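Local coordinates for cellulose 1,4-beta-cellobiosidase (Thermobifida fusca, PDB 4JJJ), which probably hydrolyses cellulose from chain ends to release cellobiose, here through its family 48 glycoside hydrolase catalytic domain, one part of a longer secreted enzyme, at residues 147-158 / 166-175; 188-196 / 212-220. The protein carries 1 engineered substitution. All coordinates share one frame; numbering follows the deposited sequence.

Interaction 1: residues 147-158 / 166-175; sequences HWLLDVDNVYGF and DDAPAYINTY. With ZN (zinc ion), chain B; BGC (beta-D-glucopyranose), chain D; BGC (beta-D-glucopyranose), chain C.
Neighbouring antiparallel strands 149-151 and 170-173 form the middle of a four-stranded sheet that ends at the glycan pocket. D151 and A170 are a hydrogen-bonded pair, with D151 N to A170 O at 2.9 Å. L150 and Y171 are a non-hydrogen-bonded pair. L150 CD2 sits over one face of the Y171 ring in a CH-pi contact, 3.9 Å from the centroid. On the other side of the sheet, D151 CB packs against I172 CD1. The H147 ring, swung away from its backbone N (chi1 175°), lies beside I172. Its NE2 donates to I172 O at 2.7 Å; the oxygen lies in the ring plane, while NE2 stands above the carbonyl plane.

At the pocket, W148 NE1 donates to N173 OD1 at 2.9 Å, with the indole and amide planes 79° apart. L149 CB covers one indole face, and C5 of the chain D glucose lies 3.5 Å above the other. N173 OD1 also accepts from O2 of the chain C glucose, and N173 ND2 donates to its O3 at 2.9 Å. A leucine in place of W148 would probably leave the chain D sugar without its flat platform and N173 OD1 without its indole donor. The contact joins apolar packing of a sugar on the indole face to hydrogen bonding by the N173 amide: W148 carries one sugar and helps fix N173 for the next.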
# COMPACT_ATOMS: atom_id res chain seq x y z
N HIS A 147 5.09 -9.30 3.39
CA HIS A 147 4.67 -8.54 4.56
C HIS A 147 4.92 -7.05 4.30
O HIS A 147 5.76 -6.67 3.49
CB HIS A 147 5.42 -9.01 5.79
CG HIS A 147 5.14 -8.20 7.02
ND1 HIS A 147 3.92 -8.15 7.63
CD2 HIS A 147 5.93 -7.34 7.72
CE1 HIS A 147 3.94 -7.34 8.65
NE2 HIS A 147 5.15 -6.84 8.75
N TRP A 148 4.17 -6.16 4.96
CA TRP A 148 4.17 -4.78 4.48
C TRP A 148 5.33 -3.91 4.95
O TRP A 148 5.59 -2.89 4.29
CB TRP A 148 2.82 -4.09 4.79
CG TRP A 148 2.73 -3.34 6.08
CD1 TRP A 148 2.45 -3.82 7.36
CD2 TRP A 148 2.90 -1.91 6.25
NE1 TRP A 148 2.45 -2.78 8.23
CE2 TRP A 148 2.74 -1.61 7.62
CE3 TRP A 148 3.21 -0.86 5.37
CZ2 TRP A 148 2.79 -0.30 8.09
CZ3 TRP A 148 3.26 0.46 5.86
CH2 TRP A 148 3.04 0.72 7.22
N LEU A 149 5.90 -4.23 6.09
CA LEU A 149 6.79 -3.26 6.82
C LEU A 149 7.94 -4.01 7.48
O LEU A 149 7.77 -5.04 8.21
CB LEU A 149 6.06 -2.59 7.97
CG LEU A 149 6.71 -1.38 8.62
CD1 LEU A 149 6.92 -0.21 7.71
CD2 LEU A 149 5.93 -1.09 9.87
N LEU A 150 9.16 -3.53 7.16
CA LEU A 150 10.42 -3.97 7.81
C LEU A 150 11.09 -2.82 8.48
O LEU A 150 10.89 -1.65 8.11
CB LEU A 150 11.40 -4.53 6.81
CG LEU A 150 10.94 -5.75 5.98
CD1 LEU A 150 11.97 -6.01 4.89
CD2 LEU A 150 10.78 -7.00 6.84
N ASP A 151 11.94 -3.14 9.45
CA ASP A 151 12.84 -2.19 10.06
C ASP A 151 14.26 -2.52 9.57
O ASP A 151 14.82 -3.45 10.07
CB ASP A 151 12.74 -2.27 11.57
CG ASP A 151 13.62 -1.31 12.30
OD1 ASP A 151 14.37 -0.49 11.70
OD2 ASP A 151 13.44 -1.20 13.58
N VAL A 152 14.71 -1.82 8.54
CA VAL A 152 15.95 -2.21 7.81
C VAL A 152 17.25 -2.05 8.66
O VAL A 152 18.08 -2.91 8.60
CB VAL A 152 16.02 -1.43 6.50
CG1 VAL A 152 17.27 -1.94 5.70
CG2 VAL A 152 14.80 -1.66 5.65
N ASP A 153 17.36 -0.95 9.38
CA ASP A 153 18.53 -0.70 10.25
C ASP A 153 18.29 -1.16 11.68
O ASP A 153 19.13 -0.91 12.55
CB ASP A 153 18.86 0.77 10.20
CG ASP A 153 19.55 1.19 8.87
OD1 ASP A 153 19.94 0.31 8.11
OD2 ASP A 153 19.57 2.42 8.68
N ASN A 154 17.16 -1.77 11.99
CA ASN A 154 16.86 -2.17 13.37
C ASN A 154 16.85 -1.01 14.31
O ASN A 154 17.34 -1.07 15.43
CB ASN A 154 17.81 -3.30 13.87
CG ASN A 154 17.14 -4.22 14.91
OD1 ASN A 154 15.97 -4.57 14.80
ND2 ASN A 154 17.94 -4.73 15.89
N VAL A 155 16.26 0.10 13.87
CA VAL A 155 16.22 1.25 14.72
C VAL A 155 15.39 1.02 15.95
O VAL A 155 15.74 1.56 17.02
CB VAL A 155 15.82 2.51 13.97
CG1 VAL A 155 14.39 2.49 13.66
CG2 VAL A 155 16.31 3.67 14.73
N TYR A 156 14.42 0.14 15.87
CA TYR A 156 13.57 -0.16 17.02
C TYR A 156 14.13 -1.27 17.94
O TYR A 156 13.62 -1.45 19.05
CB TYR A 156 12.09 -0.55 16.60
CG TYR A 156 11.24 0.61 16.20
CD1 TYR A 156 11.22 1.09 14.88
CD2 TYR A 156 10.47 1.31 17.15
CE1 TYR A 156 10.46 2.16 14.47
CE2 TYR A 156 9.67 2.34 16.78
CZ TYR A 156 9.65 2.79 15.44
OH TYR A 156 8.88 3.84 15.07
N GLY A 157 15.08 -2.04 17.45
CA GLY A 157 15.74 -3.07 18.28
C GLY A 157 15.10 -4.41 18.39
O GLY A 157 15.42 -5.23 19.32
N PHE A 158 14.08 -4.73 17.56
CA PHE A 158 13.41 -5.99 17.67
C PHE A 158 14.17 -7.17 17.19
O PHE A 158 14.10 -8.23 17.82
CB PHE A 158 12.02 -5.94 17.00
CG PHE A 158 11.08 -4.94 17.64
CD1 PHE A 158 10.62 -5.19 18.94
CD2 PHE A 158 10.61 -3.83 16.95
CE1 PHE A 158 9.74 -4.36 19.54
CE2 PHE A 158 9.71 -2.99 17.56
CZ PHE A 158 9.30 -3.23 18.88
N ASP A 166 20.85 -7.48 14.22
CA ASP A 166 20.63 -6.66 13.03
C ASP A 166 21.08 -7.35 11.75
O ASP A 166 21.24 -6.71 10.72
CB ASP A 166 21.27 -5.32 13.17
CG ASP A 166 22.70 -5.38 12.91
OD1 ASP A 166 23.20 -4.43 12.28
OD2 ASP A 166 23.30 -6.38 13.30
N ASP A 167 21.10 -8.66 11.78
CA ASP A 167 21.54 -9.42 10.63
C ASP A 167 20.58 -9.39 9.44
O ASP A 167 21.03 -9.65 8.32
CB ASP A 167 21.85 -10.86 11.05
CG ASP A 167 22.95 -10.91 12.15
OD1 ASP A 167 24.09 -10.66 11.87
OD2 ASP A 167 22.59 -11.13 13.30
N ALA A 168 19.30 -9.13 9.65
CA ALA A 168 18.34 -9.02 8.55
C ALA A 168 17.37 -7.89 9.01
O ALA A 168 17.22 -7.64 10.22
CB ALA A 168 17.57 -10.27 8.39
N PRO A 169 16.71 -7.22 8.08
CA PRO A 169 15.64 -6.37 8.47
C PRO A 169 14.63 -7.05 9.41
O PRO A 169 14.29 -8.24 9.15
CB PRO A 169 14.97 -6.04 7.10
CG PRO A 169 16.07 -6.18 6.06
CD PRO A 169 16.81 -7.35 6.60
N ALA A 170 14.11 -6.36 10.42
CA ALA A 170 13.12 -6.96 11.31
C ALA A 170 11.70 -6.90 10.74
O ALA A 170 11.32 -5.82 10.23
CB ALA A 170 13.14 -6.32 12.65
N TYR A 171 10.92 -7.94 10.91
CA TYR A 171 9.47 -7.86 10.54
C TYR A 171 8.75 -7.21 11.64
O TYR A 171 8.75 -7.70 12.77
CB TYR A 171 8.94 -9.31 10.31
CG TYR A 171 9.34 -9.97 9.05
CD1 TYR A 171 10.50 -10.78 8.97
CD2 TYR A 171 8.57 -9.89 7.89
CE1 TYR A 171 10.85 -11.43 7.77
CE2 TYR A 171 8.92 -10.52 6.71
CZ TYR A 171 10.06 -11.31 6.63
OH TYR A 171 10.39 -11.97 5.44
N ILE A 172 8.09 -6.07 11.39
CA ILE A 172 7.42 -5.32 12.39
C ILE A 172 6.04 -4.89 11.88
O ILE A 172 5.74 -4.99 10.68
CB ILE A 172 8.23 -4.03 12.76
CG1 ILE A 172 8.63 -3.19 11.57
CG2 ILE A 172 9.50 -4.49 13.50
CD1 ILE A 172 8.95 -1.76 12.00
N ASN A 173 5.22 -4.36 12.75
CA ASN A 173 3.93 -3.81 12.37
C ASN A 173 3.61 -2.68 13.31
O ASN A 173 4.30 -2.49 14.34
CB ASN A 173 2.86 -4.91 12.32
CG ASN A 173 1.63 -4.53 11.60
OD1 ASN A 173 1.55 -3.60 10.81
ND2 ASN A 173 0.58 -5.32 11.88
N THR A 174 2.67 -1.86 12.91
CA THR A 174 2.28 -0.65 13.65
C THR A 174 0.73 -0.64 13.75
O THR A 174 0.19 -0.96 14.80
CB THR A 174 2.82 0.58 13.00
OG1 THR A 174 2.35 0.61 11.62
CG2 THR A 174 4.36 0.65 13.04
N TYR A 175 0.02 -0.30 12.68
CA TYR A 175 -1.45 -0.21 12.77
C TYR A 175 -2.09 -1.46 13.27
O TYR A 175 -1.90 -2.55 12.73
CB TYR A 175 -1.99 0.17 11.36
CG TYR A 175 -1.35 1.38 10.79
CD1 TYR A 175 -1.72 2.61 11.21
CD2 TYR A 175 -0.38 1.24 9.84
CE1 TYR A 175 -1.03 3.75 10.78
CE2 TYR A 175 0.33 2.35 9.36
CZ TYR A 175 -0.03 3.60 9.78
OH TYR A 175 0.54 4.78 9.35
ZN ZN B . 19.41 4.04 9.11
C2 BGC D . -1.47 0.82 5.32
C3 BGC D . -1.68 0.17 6.69
C4 BGC D . -1.77 -1.31 6.52
C5 BGC D . -0.59 -1.92 5.80
C6 BGC D . -0.69 -3.43 5.59
C1 BGC D . -0.36 0.09 4.63
O1 BGC D . -0.20 0.62 3.30
O2 BGC D . -1.21 2.24 5.39
O3 BGC D . -2.95 0.68 7.19
O4 BGC D . -1.65 -1.78 7.90
O5 BGC D . -0.53 -1.30 4.50
O6 BGC D . -1.93 -3.71 4.88
C2 BGC C . -1.83 -3.70 9.43
C3 BGC C . -2.79 -4.75 9.87
C4 BGC C . -4.17 -4.19 10.24
C5 BGC C . -4.60 -3.30 9.05
C6 BGC C . -5.99 -2.74 9.34
C1 BGC C . -2.46 -2.88 8.31
O2 BGC C . -0.61 -4.26 9.03
O3 BGC C . -2.17 -5.42 10.91
O4 BGC C . -5.16 -5.25 10.31
O5 BGC C . -3.66 -2.27 8.74
O6 BGC C . -5.83 -1.68 10.31
O HOH W 1 19.34 -4.84 10.25
O HOH W 2 21.79 -1.32 12.02
O HOH W 3 21.05 5.46 9.05
O HOH W 4 18.49 4.41 10.93

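Interaction 2: residues 188-196 / 212-220; sequences PHPSCDDFT and NYAKQWRYT. With CA (calcium ion), chain H; BGC (beta-D-glucopyranose), chain C.
R218 reaches across with its guanidinium edge to the backbone of P190 and S191, where strand 189-190 gives way to 192-193. Its chain is bent about CB-CG (chi2 -97°), which turns NH1 across to the carbonyls of the facing segment. NH1 donates to P190 O at 2.9 Å, on a lone pair in the carbonyl plane, and weakly to S191 O. The backbone N of R218 binds S191 O too, at 3.0 Å. NH2 lies 3.5 Å from H189 CD2, and the two side chains cross at about a right angle with their planes 43° apart. A water joins R218 NH2, P190 O and D193 OD2, while D193 OD2 is also bound by Y203 N.

Further along, the extended K215 chain crosses the F195 ring obliquely. K215 CG stands over the ring centre in a CH-pi contact, 3.8 Å from the centroid. The F195 edge meets Y213 O. S191 CB packs on Y219 CE1 at 3.6 Å. Between these groups, D193 N donates to Q216 O at 2.8 Å, and Q216 N returns a bond to D193 O.

D194 OD2 binds calcium at 2.4 Å, a site shared with C161 O, while C192 is disulfide-bonded to C161. D193 OD1 accepts from F195 N, and D194 OD1 from T196 N. The arrangement is a short antiparallel edge pairing that runs into successive Asx turns at a calcium- and disulfide-held loop.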
# COMPACT_ATOMS: atom_id res chain seq x y z
N PRO A 188 4.62 0.56 17.71
CA PRO A 188 5.35 -0.39 16.92
C PRO A 188 5.71 -1.65 17.70
O PRO A 188 6.12 -1.55 18.85
CB PRO A 188 6.58 0.38 16.39
CG PRO A 188 6.13 1.83 16.51
CD PRO A 188 5.33 1.85 17.84
N HIS A 189 5.61 -2.74 17.01
CA HIS A 189 5.76 -4.06 17.63
C HIS A 189 6.29 -5.10 16.66
O HIS A 189 6.24 -4.98 15.42
CB HIS A 189 4.43 -4.47 18.24
CG HIS A 189 3.31 -4.56 17.26
ND1 HIS A 189 2.54 -3.49 16.87
CD2 HIS A 189 2.90 -5.60 16.53
CE1 HIS A 189 1.66 -3.88 15.97
NE2 HIS A 189 1.83 -5.16 15.75
N PRO A 190 6.85 -6.19 17.22
CA PRO A 190 7.42 -7.24 16.35
C PRO A 190 6.27 -8.11 15.76
O PRO A 190 5.28 -8.49 16.46
CB PRO A 190 8.20 -8.12 17.32
CG PRO A 190 7.53 -7.92 18.63
CD PRO A 190 7.06 -6.50 18.67
N SER A 191 6.40 -8.45 14.48
CA SER A 191 5.49 -9.41 13.88
C SER A 191 5.54 -10.83 14.56
O SER A 191 4.56 -11.56 14.62
CB SER A 191 5.80 -9.57 12.40
OG SER A 191 5.63 -8.29 11.81
N CYS A 192 6.74 -11.21 14.98
CA CYS A 192 6.96 -12.45 15.70
C CYS A 192 7.20 -12.09 17.13
O CYS A 192 8.28 -11.55 17.42
CB CYS A 192 8.13 -13.15 15.10
SG CYS A 192 8.41 -14.82 15.83
N ASP A 193 6.22 -12.31 18.00
CA ASP A 193 6.24 -11.84 19.40
C ASP A 193 6.41 -13.09 20.32
O ASP A 193 5.50 -13.86 20.47
CB ASP A 193 4.92 -11.11 19.73
CG ASP A 193 5.04 -10.23 21.00
OD1 ASP A 193 5.92 -10.63 21.85
OD2 ASP A 193 4.32 -9.26 21.07
N ASP A 194 7.62 -13.20 20.91
CA ASP A 194 7.99 -14.26 21.85
C ASP A 194 8.06 -13.68 23.24
O ASP A 194 8.61 -14.30 24.17
CB ASP A 194 9.29 -14.93 21.47
CG ASP A 194 10.51 -14.08 21.77
OD1 ASP A 194 10.34 -12.83 21.87
OD2 ASP A 194 11.59 -14.66 21.96
N PHE A 195 7.50 -12.50 23.42
CA PHE A 195 7.40 -11.84 24.65
C PHE A 195 8.73 -11.30 25.19
O PHE A 195 8.76 -10.88 26.35
CB PHE A 195 6.69 -12.63 25.78
CG PHE A 195 5.37 -13.23 25.43
CD1 PHE A 195 4.62 -12.84 24.33
CD2 PHE A 195 4.83 -14.21 26.26
CE1 PHE A 195 3.40 -13.42 24.04
CE2 PHE A 195 3.61 -14.77 25.94
CZ PHE A 195 2.85 -14.33 24.89
N THR A 196 9.78 -11.23 24.37
CA THR A 196 11.04 -10.69 24.78
C THR A 196 10.93 -9.26 25.21
O THR A 196 11.52 -8.80 26.19
CB THR A 196 12.11 -10.87 23.69
OG1 THR A 196 12.38 -12.22 23.48
CG2 THR A 196 13.45 -10.15 24.16
N ASN A 212 -6.12 -16.13 27.43
CA ASN A 212 -4.80 -16.75 27.42
C ASN A 212 -3.99 -15.99 26.36
O ASN A 212 -4.64 -15.51 25.38
CB ASN A 212 -4.93 -18.22 26.97
CG ASN A 212 -5.69 -19.10 27.96
OD1 ASN A 212 -5.28 -19.26 29.12
ND2 ASN A 212 -6.79 -19.68 27.50
N TYR A 213 -2.66 -15.79 26.55
CA TYR A 213 -1.80 -15.25 25.46
C TYR A 213 -0.69 -16.20 25.12
O TYR A 213 0.03 -16.77 25.97
CB TYR A 213 -1.22 -13.83 25.77
CG TYR A 213 -2.30 -12.83 25.87
CD1 TYR A 213 -2.85 -12.24 24.71
CD2 TYR A 213 -2.85 -12.47 27.04
CE1 TYR A 213 -3.89 -11.33 24.78
CE2 TYR A 213 -3.92 -11.58 27.15
CZ TYR A 213 -4.43 -10.96 25.99
OH TYR A 213 -5.44 -10.06 26.05
N ALA A 214 -0.49 -16.45 23.84
CA ALA A 214 0.53 -17.34 23.44
C ALA A 214 1.53 -16.62 22.53
O ALA A 214 1.12 -15.75 21.77
CB ALA A 214 -0.08 -18.55 22.69
N LYS A 215 2.78 -17.04 22.59
CA LYS A 215 3.81 -16.52 21.63
C LYS A 215 3.34 -16.87 20.22
O LYS A 215 2.82 -17.98 20.00
CB LYS A 215 5.13 -17.18 21.93
CG LYS A 215 5.63 -16.82 23.33
CD LYS A 215 6.92 -17.48 23.62
CE LYS A 215 7.44 -17.12 25.03
NZ LYS A 215 8.79 -17.74 25.23
N GLN A 216 3.51 -15.94 19.26
CA GLN A 216 2.86 -16.11 17.93
C GLN A 216 3.48 -15.11 16.95
O GLN A 216 4.22 -14.16 17.32
CB GLN A 216 1.38 -15.78 18.08
CG GLN A 216 1.11 -14.34 18.51
CD GLN A 216 -0.36 -14.15 18.75
OE1 GLN A 216 -1.09 -13.56 17.93
NE2 GLN A 216 -0.84 -14.65 19.86
N TRP A 217 3.21 -15.42 15.69
CA TRP A 217 3.64 -14.56 14.57
C TRP A 217 2.37 -14.18 13.83
O TRP A 217 1.37 -14.90 13.79
CB TRP A 217 4.57 -15.40 13.66
CG TRP A 217 4.09 -16.75 13.22
CD1 TRP A 217 4.20 -17.91 13.86
CD2 TRP A 217 3.28 -17.00 12.07
NE1 TRP A 217 3.57 -18.92 13.19
CE2 TRP A 217 2.98 -18.39 12.06
CE3 TRP A 217 2.81 -16.18 11.04
CZ2 TRP A 217 2.21 -18.98 11.03
CZ3 TRP A 217 2.04 -16.76 10.02
CH2 TRP A 217 1.73 -18.12 10.03
N ARG A 218 2.45 -13.04 13.11
CA ARG A 218 1.43 -12.65 12.19
C ARG A 218 2.03 -11.63 11.19
O ARG A 218 2.92 -10.88 11.58
CB ARG A 218 0.23 -12.03 12.86
CG ARG A 218 0.49 -10.87 13.82
CD ARG A 218 0.53 -11.40 15.26
NE ARG A 218 0.53 -10.24 16.20
CZ ARG A 218 1.60 -9.65 16.70
NH1 ARG A 218 2.82 -10.08 16.39
NH2 ARG A 218 1.42 -8.62 17.46
N TYR A 219 1.50 -11.62 9.97
CA TYR A 219 2.01 -10.76 8.89
C TYR A 219 0.79 -10.15 8.23
O TYR A 219 -0.28 -10.68 8.28
CB TYR A 219 2.86 -11.56 7.86
CG TYR A 219 4.05 -12.17 8.57
CD1 TYR A 219 5.12 -11.37 9.03
CD2 TYR A 219 4.04 -13.51 8.96
CE1 TYR A 219 6.18 -11.94 9.76
CE2 TYR A 219 5.10 -14.07 9.65
CZ TYR A 219 6.14 -13.26 10.12
OH TYR A 219 7.21 -13.71 10.95
N THR A 220 1.01 -9.04 7.54
CA THR A 220 -0.00 -8.36 6.80
C THR A 220 0.49 -7.99 5.43
O THR A 220 1.52 -7.36 5.28
CB THR A 220 -0.44 -7.09 7.44
OG1 THR A 220 -0.73 -7.29 8.85
CG2 THR A 220 -1.70 -6.56 6.75
CA CA H . 13.53 -14.81 20.55
C2 BGC C . -1.83 -3.70 9.43
C3 BGC C . -2.79 -4.75 9.87
C4 BGC C . -4.17 -4.19 10.24
C5 BGC C . -4.60 -3.30 9.05
C6 BGC C . -5.99 -2.74 9.34
C1 BGC C . -2.46 -2.88 8.31
O2 BGC C . -0.61 -4.26 9.03
O3 BGC C . -2.17 -5.42 10.91
O4 BGC C . -5.16 -5.25 10.31
O5 BGC C . -3.66 -2.27 8.74
O6 BGC C . -5.83 -1.68 10.31
O HOH W 5 3.84 -7.93 18.78
O HOH W 6 2.70 -8.24 12.00
O HOH W 7 11.16 -16.80 23.73
O HOH W 8 14.46 -13.26 21.61
O HOH W 9 14.53 -15.18 18.38
O HOH W 10 12.26 -16.79 19.99
O HOH W 11 15.08 -16.24 21.31

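Overall arrangement
Interaction 1 closes before interaction 2 opens along the chain, and their centres lie 13 Å apart on the same side of the molecule. Strand 170-173 pairs with strand 189-190, so 166-175 and 188-196 are neighbours in one four-stranded sheet. The next short strand, 192-193, is the edge of a second four-stranded sheet, where it pairs with 216-220. The segment 188-196 therefore passes from one sheet to the other. N173 N to H189 O and Y171 O to S191 N are probable hydrogen bonds linking the two contacts. Both touch the chain C glucose, so two adjoining sheets contribute to one glycan pocket, while zinc and calcium bind at their loops.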